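PDB 1R9D: glycerol dehydratase from Clostridium butyricum, which catalyses the B12-independent dehydration of glycerol, probably to 3-hydroxypropionaldehyde, as a glycyl radical enzyme of the pyruvate formate-lyase-like family. Local coordinates for residues C26-A32 with S82-E88; I321-R325 with Y336-Q340; I35-K40 with D121-W126; I273-S278 with L519-M525. One frame throughout, in Å; residues are numbered along the deposited sequence.

Contact 1: C26-A32 with S82-E88; sequences CVESERA and SSQVFPE
Val27 and Ser83 form a single parallel beta bridge between two extended segments, just before the chain enters helix 30-40. Its two backbone bonds run from Ser83 N to Cys26 O (2.9 Å) and from Glu28 N to Ser83 O. Cys26 N adds a bond to Ser82 OG, a hydroxyl that also bonds Pro80 O.

Apolar contact continues from the bridge: Val27 CG1 meets Val85 CG2 at a tight 3.5 Å, and Ala32 CB rests on Val85 CB.

Amide and water bonds hold the start of the helix. The Gln84 chain, bent at chi2 (-70°), lifts OE1 to Arg31 N, which lies above the amide carbonyl plane at 3.0 Å. Water 1 donates to Gln84 OE1 and Glu28 O and accepts from Ala32 N and Val85 N, so one water bridges three backbone atoms and one side-chain oxygen.

The charged interactions centre on Arg31, whose extended chain lays its guanidinium flat on Phe86, centres 3.8 Å apart and planes at 23°. Its edge is occupied too: NH1 bonds Val85 O, NE bonds Ile276 O, and Glu88, also paired with Arg51, is gripped end-on. There Arg31 NH2 meets the syn lone pair of Glu88 OE1 at 2.7 Å, while NH1 takes OE2.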
loop_
_atom_site.group_PDB
_atom_site.type_symbol
_atom_site.label_atom_id
_atom_site.label_comp_id
_atom_site.label_asym_id
_atom_site.label_seq_id
_atom_site.Cartn_x
_atom_site.Cartn_y
_atom_site.Cartn_z
ATOM N N CYS A 26 32.025 5.464 16.423
ATOM C CA CYS A 26 31.513 6.702 15.862
ATOM C C CYS A 26 30.327 6.455 14.943
ATOM O O CYS A 26 29.956 5.312 14.673
ATOM C CB CYS A 26 32.608 7.425 15.077
ATOM S SG CYS A 26 33.069 6.591 13.543
ATOM N N VAL A 27 29.743 7.551 14.475
ATOM C CA VAL A 27 28.608 7.516 13.568
ATOM C C VAL A 27 29.099 8.008 12.213
ATOM O O VAL A 27 29.610 9.126 12.100
ATOM C CB VAL A 27 27.485 8.448 14.051
ATOM C CG1 VAL A 27 26.336 8.447 13.048
ATOM C CG2 VAL A 27 27.002 8.005 15.422
ATOM N N GLU A 28 28.965 7.165 11.195
ATOM C CA GLU A 28 29.394 7.525 9.852
ATOM C C GLU A 28 28.177 7.888 9.011
ATOM O O GLU A 28 27.059 7.455 9.307
ATOM C CB GLU A 28 30.209 6.374 9.248
ATOM C CG GLU A 28 31.611 6.298 9.876
ATOM C CD GLU A 28 32.437 5.097 9.451
ATOM O OE1 GLU A 28 32.127 4.475 8.413
ATOM O OE2 GLU A 28 33.423 4.786 10.160
ATOM N N SER A 29 28.386 8.696 7.973
ATOM C CA SER A 29 27.271 9.147 7.146
ATOM C C SER A 29 27.150 8.592 5.727
ATOM O O SER A 29 26.155 8.854 5.053
ATOM C CB SER A 29 27.278 10.679 7.082
ATOM O OG SER A 29 28.514 11.159 6.578
ATOM N N GLU A 30 28.139 7.830 5.272
ATOM C CA GLU A 30 28.100 7.276 3.921
ATOM C C GLU A 30 26.767 6.614 3.552
ATOM O O GLU A 30 26.134 6.985 2.557
ATOM C CB GLU A 30 29.229 6.263 3.722
ATOM C CG GLU A 30 30.601 6.858 3.387
ATOM C CD GLU A 30 31.247 7.593 4.547
ATOM O OE1 GLU A 30 31.023 7.191 5.710
ATOM O OE2 GLU A 30 31.998 8.564 4.293
ATOM N N ARG A 31 26.331 5.637 4.339
ATOM C CA ARG A 31 25.075 4.963 4.017
ATOM C C ARG A 31 23.891 5.921 3.932
ATOM O O ARG A 31 23.091 5.843 2.999
ATOM C CB ARG A 31 24.753 3.862 5.037
ATOM C CG ARG A 31 23.501 3.061 4.647
ATOM C CD ARG A 31 23.043 2.104 5.743
ATOM N NE ARG A 31 21.859 1.340 5.335
ATOM C CZ ARG A 31 20.619 1.821 5.292
ATOM N NH1 ARG A 31 20.369 3.079 5.636
ATOM N NH2 ARG A 31 19.620 1.036 4.904
ATOM N N ALA A 32 23.780 6.829 4.896
ATOM C CA ALA A 32 22.677 7.781 4.922
ATOM C C ALA A 32 22.618 8.615 3.650
ATOM O O ALA A 32 21.542 8.858 3.098
ATOM C CB ALA A 32 22.802 8.694 6.134
ATOM N N SER A 82 31.805 0.715 14.762
ATOM C CA SER A 82 31.043 1.940 14.552
ATOM C C SER A 82 29.672 1.685 13.930
ATOM O O SER A 82 29.303 0.539 13.696
ATOM C CB SER A 82 31.854 2.914 13.699
ATOM O OG SER A 82 33.051 3.254 14.383
ATOM N N SER A 83 28.923 2.752 13.666
ATOM C CA SER A 83 27.572 2.615 13.122
ATOM C C SER A 83 27.198 3.538 11.963
ATOM O O SER A 83 27.550 4.719 11.949
ATOM C CB SER A 83 26.559 2.818 14.260
ATOM O OG SER A 83 25.220 2.878 13.786
ATOM N N GLN A 84 26.476 2.985 10.990
ATOM C CA GLN A 84 25.988 3.765 9.861
ATOM C C GLN A 84 24.643 4.307 10.341
ATOM O O GLN A 84 24.182 3.958 11.436
ATOM C CB GLN A 84 25.764 2.888 8.619
ATOM C CG GLN A 84 27.018 2.347 7.927
ATOM C CD GLN A 84 27.828 3.426 7.215
ATOM O OE1 GLN A 84 27.323 4.506 6.919
ATOM N NE2 GLN A 84 29.088 3.123 6.923
ATOM N N VAL A 85 24.010 5.139 9.522
ATOM C CA VAL A 85 22.725 5.741 9.860
ATOM C C VAL A 85 21.622 5.189 8.958
ATOM O O VAL A 85 21.827 5.010 7.754
ATOM C CB VAL A 85 22.799 7.277 9.714
ATOM C CG1 VAL A 85 21.438 7.906 9.974
ATOM C CG2 VAL A 85 23.825 7.827 10.690
ATOM N N PHE A 86 20.461 4.914 9.551
ATOM C CA PHE A 86 19.314 4.364 8.829
ATOM C C PHE A 86 18.129 5.324 8.951
ATOM O O PHE A 86 17.173 5.074 9.689
ATOM C CB PHE A 86 18.965 2.979 9.403
ATOM C CG PHE A 86 20.046 1.952 9.194
ATOM C CD1 PHE A 86 21.278 2.071 9.839
ATOM C CD2 PHE A 86 19.860 0.901 8.304
ATOM C CE1 PHE A 86 22.303 1.163 9.595
ATOM C CE2 PHE A 86 20.878 -0.013 8.050
ATOM C CZ PHE A 86 22.107 0.119 8.697
ATOM N N PRO A 87 18.173 6.435 8.197
ATOM C CA PRO A 87 17.143 7.474 8.187
ATOM C C PRO A 87 15.753 7.056 7.735
ATOM O O PRO A 87 14.791 7.773 7.985
ATOM C CB PRO A 87 17.747 8.540 7.277
ATOM C CG PRO A 87 18.476 7.716 6.272
ATOM C CD PRO A 87 19.176 6.692 7.146
ATOM N N GLU A 88 15.649 5.903 7.078
ATOM C CA GLU A 88 14.360 5.419 6.591
ATOM C C GLU A 88 13.407 5.026 7.715
ATOM O O GLU A 88 12.195 4.968 7.508
ATOM C CB GLU A 88 14.546 4.219 5.652
ATOM C CG GLU A 88 15.187 2.990 6.293
ATOM C CD GLU A 88 16.667 2.847 5.979
ATOM O OE1 GLU A 88 17.052 1.806 5.406
ATOM O OE2 GLU A 88 17.449 3.766 6.310
HETATM O O HOH W 1 25.441 6.235 7.401
HETATM O O HOH W 2 31.468 4.541 5.970
#

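Contact 2: I321-R325 with Y336-Q340; sequences INKVR and YPMYQ
Met338 folds its side chain against 321-323, and each atom beyond CB meets a different atom of that segment. From CB, chi1 of -72° sets CG beside the backbone N, where it lies 3.4 Å from Ile321 O. A second bend at chi2 (-48°) swings SD over to Lys323 CB, 3.6 Å away, with the carbonyl carbon of Asn322 close by. The third bend turns CE back to Ile321 CG2, and this methyl-to-methyl contact of 3.9 Å closes the path.

Nearby, Asn322 crosses Tyr336 obliquely, its amide plane almost perpendicular to the ring; ND2 comes within 3.4 Å of Tyr336 CD2 and is hydrogen-bonded to Arg81 O, while Tyr336 OH bonds Ala108 O. Water 3 joins the backbones here, donating to both Ile321 O and Tyr336 O.

Toward the other end, Arg325 NH2 gives Pro337 O a nearly straight bond of 3.0 Å, with the oxygen lying in the guanidinium plane. The loop 336-340 leads into strand 341-344, an edge strand of its sheet within this chain, and the side chain of Tyr339 is about 3 Å from the bound glycerol. The chemistry is thus mixed: a bent thioether packs in the middle, while an arginine N-H and a water bond carbonyls of both segments, beside the bound glycerol.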
loop_
_atom_site.group_PDB
_atom_site.type_symbol
_atom_site.label_atom_id
_atom_site.label_comp_id
_atom_site.label_asym_id
_atom_site.label_seq_id
_atom_site.Cartn_x
_atom_site.Cartn_y
_atom_site.Cartn_z
ATOM N N ILE A 321 30.390 -4.910 14.278
ATOM C CA ILE A 321 29.127 -4.231 14.023
ATOM C C ILE A 321 28.620 -3.472 15.247
ATOM O O ILE A 321 28.703 -3.967 16.370
ATOM C CB ILE A 321 28.052 -5.253 13.576
ATOM C CG1 ILE A 321 28.556 -6.008 12.341
ATOM C CG2 ILE A 321 26.731 -4.544 13.287
ATOM C CD1 ILE A 321 27.591 -7.046 11.798
ATOM N N ASN A 322 28.114 -2.260 15.029
ATOM C CA ASN A 322 27.573 -1.454 16.116
ATOM C C ASN A 322 26.342 -0.720 15.605
ATOM O O ASN A 322 26.094 -0.682 14.397
ATOM C CB ASN A 322 28.605 -0.450 16.635
ATOM C CG ASN A 322 28.384 -0.088 18.100
ATOM O OD1 ASN A 322 27.279 -0.231 18.631
ATOM N ND2 ASN A 322 29.435 0.401 18.755
ATOM N N LYS A 323 25.588 -0.121 16.522
ATOM C CA LYS A 323 24.350 0.571 16.181
ATOM C C LYS A 323 24.042 1.712 17.142
ATOM O O LYS A 323 23.788 1.481 18.320
ATOM C CB LYS A 323 23.198 -0.447 16.202
ATOM C CG LYS A 323 21.786 0.132 16.121
ATOM C CD LYS A 323 20.756 -1.000 16.232
ATOM C CE LYS A 323 19.327 -0.502 16.142
ATOM N NZ LYS A 323 18.370 -1.650 16.215
ATOM N N VAL A 324 24.054 2.945 16.642
ATOM C CA VAL A 324 23.754 4.096 17.483
ATOM C C VAL A 324 22.235 4.214 17.673
ATOM O O VAL A 324 21.460 3.985 16.739
ATOM C CB VAL A 324 24.316 5.407 16.867
ATOM C CG1 VAL A 324 23.622 5.710 15.543
ATOM C CG2 VAL A 324 24.147 6.555 17.845
ATOM N N ARG A 325 21.818 4.545 18.894
ATOM C CA ARG A 325 20.402 4.690 19.226
ATOM C C ARG A 325 20.193 5.998 19.984
ATOM O O ARG A 325 21.140 6.542 20.552
ATOM C CB ARG A 325 19.937 3.532 20.123
ATOM C CG ARG A 325 20.230 2.136 19.593
ATOM C CD ARG A 325 19.584 1.076 20.491
ATOM N NE ARG A 325 19.775 -0.287 19.993
ATOM C CZ ARG A 325 20.902 -0.984 20.102
ATOM N NH1 ARG A 325 21.966 -0.460 20.699
ATOM N NH2 ARG A 325 20.964 -2.213 19.610
ATOM N N TYR A 336 26.641 -1.003 23.841
ATOM C CA TYR A 336 26.889 -1.257 22.416
ATOM C C TYR A 336 26.458 -2.661 21.982
ATOM O O TYR A 336 27.169 -3.314 21.220
ATOM C CB TYR A 336 28.382 -1.130 22.105
ATOM C CG TYR A 336 29.025 0.201 22.421
ATOM C CD1 TYR A 336 30.203 0.254 23.167
ATOM C CD2 TYR A 336 28.510 1.395 21.917
ATOM C CE1 TYR A 336 30.860 1.464 23.399
ATOM C CE2 TYR A 336 29.163 2.615 22.146
ATOM C CZ TYR A 336 30.337 2.635 22.886
ATOM O OH TYR A 336 31.005 3.826 23.107
ATOM N N PRO A 337 25.286 -3.139 22.439
ATOM C CA PRO A 337 24.818 -4.482 22.077
ATOM C C PRO A 337 24.149 -4.679 20.713
ATOM O O PRO A 337 23.383 -3.832 20.261
ATOM C CB PRO A 337 23.855 -4.810 23.212
ATOM C CG PRO A 337 23.177 -3.489 23.411
ATOM C CD PRO A 337 24.346 -2.502 23.382
ATOM N N MET A 338 24.443 -5.815 20.079
ATOM C CA MET A 338 23.841 -6.180 18.795
ATOM C C MET A 338 23.003 -7.445 18.972
ATOM O O MET A 338 22.203 -7.796 18.103
ATOM C CB MET A 338 24.906 -6.418 17.719
ATOM C CG MET A 338 25.582 -5.139 17.227
ATOM S SD MET A 338 24.430 -3.821 16.811
ATOM C CE MET A 338 23.515 -4.550 15.432
ATOM N N TYR A 339 23.210 -8.128 20.096
ATOM C CA TYR A 339 22.467 -9.353 20.427
ATOM C C TYR A 339 22.460 -10.449 19.358
ATOM O O TYR A 339 21.409 -11.013 19.051
ATOM C CB TYR A 339 21.014 -9.002 20.767
ATOM C CG TYR A 339 20.847 -7.882 21.770
ATOM C CD1 TYR A 339 20.696 -6.560 21.349
ATOM C CD2 TYR A 339 20.844 -8.142 23.142
ATOM C CE1 TYR A 339 20.542 -5.526 22.266
ATOM C CE2 TYR A 339 20.695 -7.113 24.069
ATOM C CZ TYR A 339 20.545 -5.811 23.628
ATOM O OH TYR A 339 20.400 -4.793 24.544
ATOM N N GLN A 340 23.623 -10.769 18.803
ATOM C CA GLN A 340 23.713 -11.804 17.777
ATOM C C GLN A 340 23.900 -13.159 18.458
ATOM O O GLN A 340 25.026 -13.580 18.743
ATOM C CB GLN A 340 24.888 -11.492 16.846
ATOM C CG GLN A 340 24.787 -10.100 16.236
ATOM C CD GLN A 340 26.109 -9.592 15.698
ATOM O OE1 GLN A 340 26.283 -9.430 14.488
ATOM N NE2 GLN A 340 27.052 -9.340 16.599
HETATM O O HOH W 3 28.949 -2.974 19.066
#

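Contact 3: I35-K40 with D121-W126; sequences ITESFK and DVFEYW
Trp126 drives the corner of its six-membered ring into Phe39: CH2 sits over the centre of the phenyl face, and the pair is edge-to-face with planes at 50° and centroids 4.8 Å apart. Ile35 closes the hollow from the side, placing CG2 4.0 Å from Trp126 CZ2. At its five-membered ring, the indole reaches Thr36 instead. NE1 donates to Thr36 OG1 at 2.9 Å with the oxygen in the indole plane; the same hydroxyl bonds Ala32 O one turn back in its helix, which fixes its rotation. Both methyls of Val122 face this oxygen, each 3.8 Å from Thr36 OG1.

Here helix 30-40 packs on the last turn of helix 113-125 in the N-terminal helical part of the chain, the short axes 10.5 Å apart and crossing at 39°. The gap is wide enough for aromatic rings to form the interface. Thr36 CG2, held anti to the backbone N, fits beside the base of the Tyr125 ring, 3.9 Å from Tyr125 CB. Farther out, Phe39 CB abuts the other end of that ring near OH, which is bonded to Glu43.

Lys40, extended beyond CG, runs past the tyrosine in the opposite sense. Its CG makes an off-centre CH-pi contact and its CE passes near Tyr125 CD1, until NZ reaches the syn lone pair of Asp121 OD2, 2.8 Å away, at the solvent-facing border of the contact.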
loop_
_atom_site.group_PDB
_atom_site.type_symbol
_atom_site.label_atom_id
_atom_site.label_comp_id
_atom_site.label_asym_id
_atom_site.label_seq_id
_atom_site.Cartn_x
_atom_site.Cartn_y
_atom_site.Cartn_z
ATOM N N ILE A 35 21.480 6.172 0.523
ATOM C CA ILE A 35 20.078 5.772 0.441
ATOM C C ILE A 35 19.214 6.984 0.092
ATOM O O ILE A 35 18.207 6.856 -0.606
ATOM C CB ILE A 35 19.582 5.117 1.766
ATOM C CG1 ILE A 35 18.220 4.456 1.531
ATOM C CG2 ILE A 35 19.485 6.159 2.873
ATOM C CD1 ILE A 35 17.752 3.567 2.671
ATOM N N THR A 36 19.619 8.163 0.561
ATOM C CA THR A 36 18.886 9.397 0.284
ATOM C C THR A 36 18.968 9.705 -1.212
ATOM O O THR A 36 17.980 10.086 -1.840
ATOM C CB THR A 36 19.477 10.587 1.083
ATOM O OG1 THR A 36 19.333 10.338 2.490
ATOM C CG2 THR A 36 18.768 11.886 0.731
ATOM N N GLU A 37 20.158 9.528 -1.774
ATOM C CA GLU A 37 20.380 9.772 -3.193
ATOM C C GLU A 37 19.546 8.812 -4.043
ATOM O O GLU A 37 18.946 9.216 -5.039
ATOM C CB GLU A 37 21.871 9.614 -3.515
ATOM C CG GLU A 37 22.196 9.464 -4.992
ATOM C CD GLU A 37 23.688 9.551 -5.273
ATOM O OE1 GLU A 37 24.477 8.901 -4.550
ATOM O OE2 GLU A 37 24.070 10.267 -6.226
ATOM N N SER A 38 19.505 7.545 -3.642
ATOM C CA SER A 38 18.742 6.546 -4.381
ATOM C C SER A 38 17.244 6.833 -4.343
ATOM O O SER A 38 16.588 6.845 -5.383
ATOM C CB SER A 38 19.014 5.144 -3.830
ATOM O OG SER A 38 18.315 4.160 -4.577
ATOM N N PHE A 39 16.701 7.068 -3.151
ATOM C CA PHE A 39 15.271 7.347 -3.026
ATOM C C PHE A 39 14.818 8.563 -3.837
ATOM O O PHE A 39 13.696 8.600 -4.343
ATOM C CB PHE A 39 14.885 7.528 -1.556
ATOM C CG PHE A 39 14.370 6.270 -0.904
ATOM C CD1 PHE A 39 15.179 5.145 -0.796
ATOM C CD2 PHE A 39 13.064 6.207 -0.422
ATOM C CE1 PHE A 39 14.695 3.966 -0.216
ATOM C CE2 PHE A 39 12.569 5.038 0.158
ATOM C CZ PHE A 39 13.385 3.917 0.258
ATOM N N LYS A 40 15.688 9.560 -3.961
ATOM C CA LYS A 40 15.350 10.753 -4.724
ATOM C C LYS A 40 15.153 10.415 -6.199
ATOM O O LYS A 40 14.469 11.141 -6.919
ATOM C CB LYS A 40 16.453 11.807 -4.587
ATOM C CG LYS A 40 16.456 12.531 -3.253
ATOM C CD LYS A 40 17.545 13.598 -3.209
ATOM C CE LYS A 40 17.509 14.354 -1.889
ATOM N NZ LYS A 40 18.613 15.349 -1.786
ATOM N N ASP A 121 21.032 17.523 4.783
ATOM C CA ASP A 121 20.164 17.209 3.652
ATOM C C ASP A 121 19.364 15.929 3.901
ATOM O O ASP A 121 18.235 15.788 3.427
ATOM C CB ASP A 121 20.984 17.041 2.373
ATOM C CG ASP A 121 20.109 16.826 1.153
ATOM O OD1 ASP A 121 19.365 17.760 0.787
ATOM O OD2 ASP A 121 20.157 15.727 0.564
ATOM N N VAL A 122 19.961 14.994 4.633
ATOM C CA VAL A 122 19.296 13.734 4.940
ATOM C C VAL A 122 18.046 14.009 5.774
ATOM O O VAL A 122 16.959 13.535 5.450
ATOM C CB VAL A 122 20.239 12.784 5.716
ATOM C CG1 VAL A 122 19.509 11.493 6.069
ATOM C CG2 VAL A 122 21.466 12.474 4.874
ATOM N N PHE A 123 18.207 14.787 6.843
ATOM C CA PHE A 123 17.089 15.140 7.713
ATOM C C PHE A 123 16.002 15.850 6.911
ATOM O O PHE A 123 14.811 15.631 7.131
ATOM C CB PHE A 123 17.555 16.066 8.843
ATOM C CG PHE A 123 18.596 15.458 9.744
ATOM C CD1 PHE A 123 19.672 16.220 10.189
ATOM C CD2 PHE A 123 18.498 14.133 10.159
ATOM C CE1 PHE A 123 20.639 15.674 11.033
ATOM C CE2 PHE A 123 19.459 13.576 11.005
ATOM C CZ PHE A 123 20.531 14.348 11.443
ATOM N N GLU A 124 16.420 16.704 5.981
ATOM C CA GLU A 124 15.471 17.448 5.161
ATOM C C GLU A 124 14.665 16.548 4.227
ATOM O O GLU A 124 13.445 16.673 4.142
ATOM C CB GLU A 124 16.203 18.510 4.337
ATOM C CG GLU A 124 15.279 19.437 3.567
ATOM C CD GLU A 124 16.040 20.444 2.720
ATOM O OE1 GLU A 124 16.917 21.147 3.273
ATOM O OE2 GLU A 124 15.760 20.534 1.505
ATOM N N TYR A 125 15.334 15.638 3.530
ATOM C CA TYR A 125 14.620 14.761 2.609
ATOM C C TYR A 125 13.641 13.810 3.285
ATOM O O TYR A 125 12.485 13.709 2.876
ATOM C CB TYR A 125 15.582 13.912 1.778
ATOM C CG TYR A 125 14.835 12.920 0.903
ATOM C CD1 TYR A 125 14.173 13.341 -0.251
ATOM C CD2 TYR A 125 14.716 11.580 1.276
ATOM C CE1 TYR A 125 13.409 12.457 -1.009
ATOM C CE2 TYR A 125 13.950 10.684 0.525
ATOM C CZ TYR A 125 13.299 11.133 -0.615
ATOM O OH TYR A 125 12.527 10.263 -1.352
ATOM N N TRP A 126 14.106 13.108 4.314
ATOM C CA TRP A 126 13.267 12.121 4.990
ATOM C C TRP A 126 12.153 12.623 5.888
ATOM O O TRP A 126 11.433 11.828 6.489
ATOM C CB TRP A 126 14.144 11.144 5.768
ATOM C CG TRP A 126 15.011 10.317 4.881
ATOM C CD1 TRP A 126 16.292 10.591 4.499
ATOM C CD2 TRP A 126 14.649 9.093 4.231
ATOM N NE1 TRP A 126 16.751 9.612 3.652
ATOM C CE2 TRP A 126 15.762 8.681 3.470
ATOM C CE3 TRP A 126 13.487 8.305 4.217
ATOM C CZ2 TRP A 126 15.755 7.511 2.697
ATOM C CZ3 TRP A 126 13.478 7.139 3.450
ATOM C CH2 TRP A 126 14.605 6.754 2.702
#

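Contact 4: I273-S278 with L519-M525; sequences IINIES and LPFLSSM
Glu277 is stretched straight, chi1 and chi2 both 176°, so that its carboxylate spans the gap to the first turn of helix 520-524. There OE1 accepts from Leu522 N at 3.0 Å through its syn lone pair, and OE2 takes Phe521 N at 3.1 Å, also on the syn side but 16° out of the carboxylate plane. The acid thus holds two successive backbone N-H groups, and Pro520 CD, which lies 3.3 Å from OE2, packs against it where its own nitrogen has no hydrogen to give. The N-terminus of helix 520-524 would be expected to favour the ionised carboxylate.

The last turn of helix 260-277 and short helix 520-524, which follows Leu519 at the N-cap position, run roughly antiparallel, their short axes at 138° and 9.6 Å apart. Around the polar centre the packing is apolar. Phe521 CG, anti to the backbone N, sends the ring to Ile273, whose CG2 lies over one face toward the rim, 3.6 Å from Phe521 CE1. Ile274 fills the flank, with CG2 against Leu522 CD1 and CG1 against the Met525 methyl. Leu519 CD1 also meets Ser278 CB, at 3.8 Å.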
loop_
_atom_site.group_PDB
_atom_site.type_symbol
_atom_site.label_atom_id
_atom_site.label_comp_id
_atom_site.label_asym_id
_atom_site.label_seq_id
_atom_site.Cartn_x
_atom_site.Cartn_y
_atom_site.Cartn_z
ATOM N N ILE A 273 25.748 -8.206 4.938
ATOM C CA ILE A 273 24.815 -7.512 4.061
ATOM C C ILE A 273 23.435 -7.332 4.695
ATOM O O ILE A 273 22.755 -6.345 4.434
ATOM C CB ILE A 273 24.716 -8.228 2.693
ATOM C CG1 ILE A 273 26.108 -8.260 2.043
ATOM C CG2 ILE A 273 23.738 -7.493 1.786
ATOM C CD1 ILE A 273 26.205 -9.112 0.802
ATOM N N ILE A 274 23.022 -8.271 5.541
ATOM C CA ILE A 274 21.733 -8.129 6.213
ATOM C C ILE A 274 21.771 -6.834 7.024
ATOM O O ILE A 274 20.805 -6.064 7.042
ATOM C CB ILE A 274 21.458 -9.310 7.173
ATOM C CG1 ILE A 274 21.160 -10.577 6.368
ATOM C CG2 ILE A 274 20.292 -8.974 8.091
ATOM C CD1 ILE A 274 20.955 -11.820 7.209
ATOM N N ASN A 275 22.910 -6.602 7.673
ATOM C CA ASN A 275 23.139 -5.428 8.510
ATOM C C ASN A 275 23.330 -4.120 7.738
ATOM O O ASN A 275 23.459 -3.048 8.337
ATOM C CB ASN A 275 24.347 -5.685 9.421
ATOM C CG ASN A 275 24.005 -6.577 10.605
ATOM O OD1 ASN A 275 23.554 -6.094 11.639
ATOM N ND2 ASN A 275 24.204 -7.882 10.450
ATOM N N ILE A 276 23.368 -4.209 6.411
ATOM C CA ILE A 276 23.501 -3.023 5.571
ATOM C C ILE A 276 22.099 -2.643 5.085
ATOM O O ILE A 276 21.754 -1.470 4.990
ATOM C CB ILE A 276 24.426 -3.286 4.359
ATOM C CG1 ILE A 276 25.840 -3.598 4.853
ATOM C CG2 ILE A 276 24.439 -2.067 3.437
ATOM C CD1 ILE A 276 26.844 -3.877 3.742
ATOM N N GLU A 277 21.281 -3.650 4.804
ATOM C CA GLU A 277 19.920 -3.401 4.349
ATOM C C GLU A 277 19.082 -2.765 5.455
ATOM O O GLU A 277 18.301 -1.846 5.207
ATOM C CB GLU A 277 19.259 -4.708 3.890
ATOM C CG GLU A 277 17.797 -4.543 3.493
ATOM C CD GLU A 277 17.185 -5.824 2.942
ATOM O OE1 GLU A 277 17.219 -6.855 3.647
ATOM O OE2 GLU A 277 16.665 -5.794 1.802
ATOM N N SER A 278 19.249 -3.252 6.682
ATOM C CA SER A 278 18.488 -2.731 7.814
ATOM C C SER A 278 19.311 -2.823 9.088
ATOM O O SER A 278 20.234 -3.629 9.172
ATOM C CB SER A 278 17.192 -3.537 7.985
ATOM O OG SER A 278 16.493 -3.143 9.155
ATOM N N LEU A 519 11.568 -5.679 3.041
ATOM C CA LEU A 519 12.960 -6.018 2.735
ATOM C C LEU A 519 13.186 -7.177 1.763
ATOM O O LEU A 519 13.010 -8.341 2.118
ATOM C CB LEU A 519 13.708 -6.300 4.042
ATOM C CG LEU A 519 13.617 -5.201 5.107
ATOM C CD1 LEU A 519 14.540 -5.556 6.264
ATOM C CD2 LEU A 519 14.011 -3.850 4.522
ATOM N N PRO A 520 13.623 -6.866 0.529
ATOM C CA PRO A 520 13.886 -7.853 -0.526
ATOM C C PRO A 520 14.994 -8.858 -0.208
ATOM O O PRO A 520 14.805 -10.065 -0.351
ATOM C CB PRO A 520 14.258 -6.988 -1.739
ATOM C CG PRO A 520 13.688 -5.648 -1.427
ATOM C CD PRO A 520 13.912 -5.506 0.046
ATOM N N PHE A 521 16.153 -8.363 0.218
ATOM C CA PHE A 521 17.278 -9.249 0.504
ATOM C C PHE A 521 17.013 -10.221 1.656
ATOM O O PHE A 521 17.144 -11.437 1.501
ATOM C CB PHE A 521 18.544 -8.429 0.786
ATOM C CG PHE A 521 19.780 -9.268 0.967
ATOM C CD1 PHE A 521 20.346 -9.437 2.228
ATOM C CD2 PHE A 521 20.362 -9.912 -0.120
ATOM C CE1 PHE A 521 21.477 -10.238 2.407
ATOM C CE2 PHE A 521 21.492 -10.717 0.044
ATOM C CZ PHE A 521 22.052 -10.881 1.311
ATOM N N LEU A 522 16.639 -9.684 2.810
ATOM C CA LEU A 522 16.366 -10.521 3.973
ATOM C C LEU A 522 15.274 -11.556 3.676
ATOM O O LEU A 522 15.408 -12.734 4.013
ATOM C CB LEU A 522 15.929 -9.648 5.151
ATOM C CG LEU A 522 15.723 -10.392 6.473
ATOM C CD1 LEU A 522 17.075 -10.834 7.013
ATOM C CD2 LEU A 522 15.015 -9.491 7.479
ATOM N N SER A 523 14.199 -11.111 3.033
ATOM C CA SER A 523 13.077 -11.994 2.722
ATOM C C SER A 523 13.431 -13.181 1.836
ATOM O O SER A 523 12.847 -14.260 1.971
ATOM C CB SER A 523 11.948 -11.193 2.065
ATOM O OG SER A 523 11.446 -10.199 2.944
ATOM N N SER A 524 14.389 -12.991 0.937
ATOM C CA SER A 524 14.783 -14.053 0.021
ATOM C C SER A 524 15.387 -15.256 0.732
ATOM O O SER A 524 15.439 -16.349 0.171
ATOM C CB SER A 524 15.775 -13.514 -1.018
ATOM O OG SER A 524 17.020 -13.183 -0.422
ATOM N N MET A 525 15.836 -15.057 1.967
ATOM C CA MET A 525 16.461 -16.131 2.727
ATOM C C MET A 525 15.592 -16.743 3.827
ATOM O O MET A 525 16.104 -17.420 4.717
ATOM C CB MET A 525 17.782 -15.632 3.321
ATOM C CG MET A 525 18.773 -15.182 2.256
ATOM S SD MET A 525 20.303 -14.537 2.947
ATOM C CE MET A 525 19.767 -12.953 3.497
#

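In the fold
Contact 1 is the hub: it touches all three others, its centre 13 Å from those of contacts 2 and 3 and 17 Å from that of contact 4. Contacts 1 and 3 come first along the chain, share helix 30-40 and interleave, with Pro87 and Glu88 resting on Trp126 and Ile35. Segment 273-278 of contact 4 follows, and contact 2 is nested within the loop that contact 4 closes; Asn275 touches both Ile321 and Met338. Ser83 OG bonds Val324 N. Contacts 2 and 3, centres 24 Å apart, do not touch. The N-terminal helices are thereby joined, through the 82-88 loop, to the glycerol site beside strand 341-344.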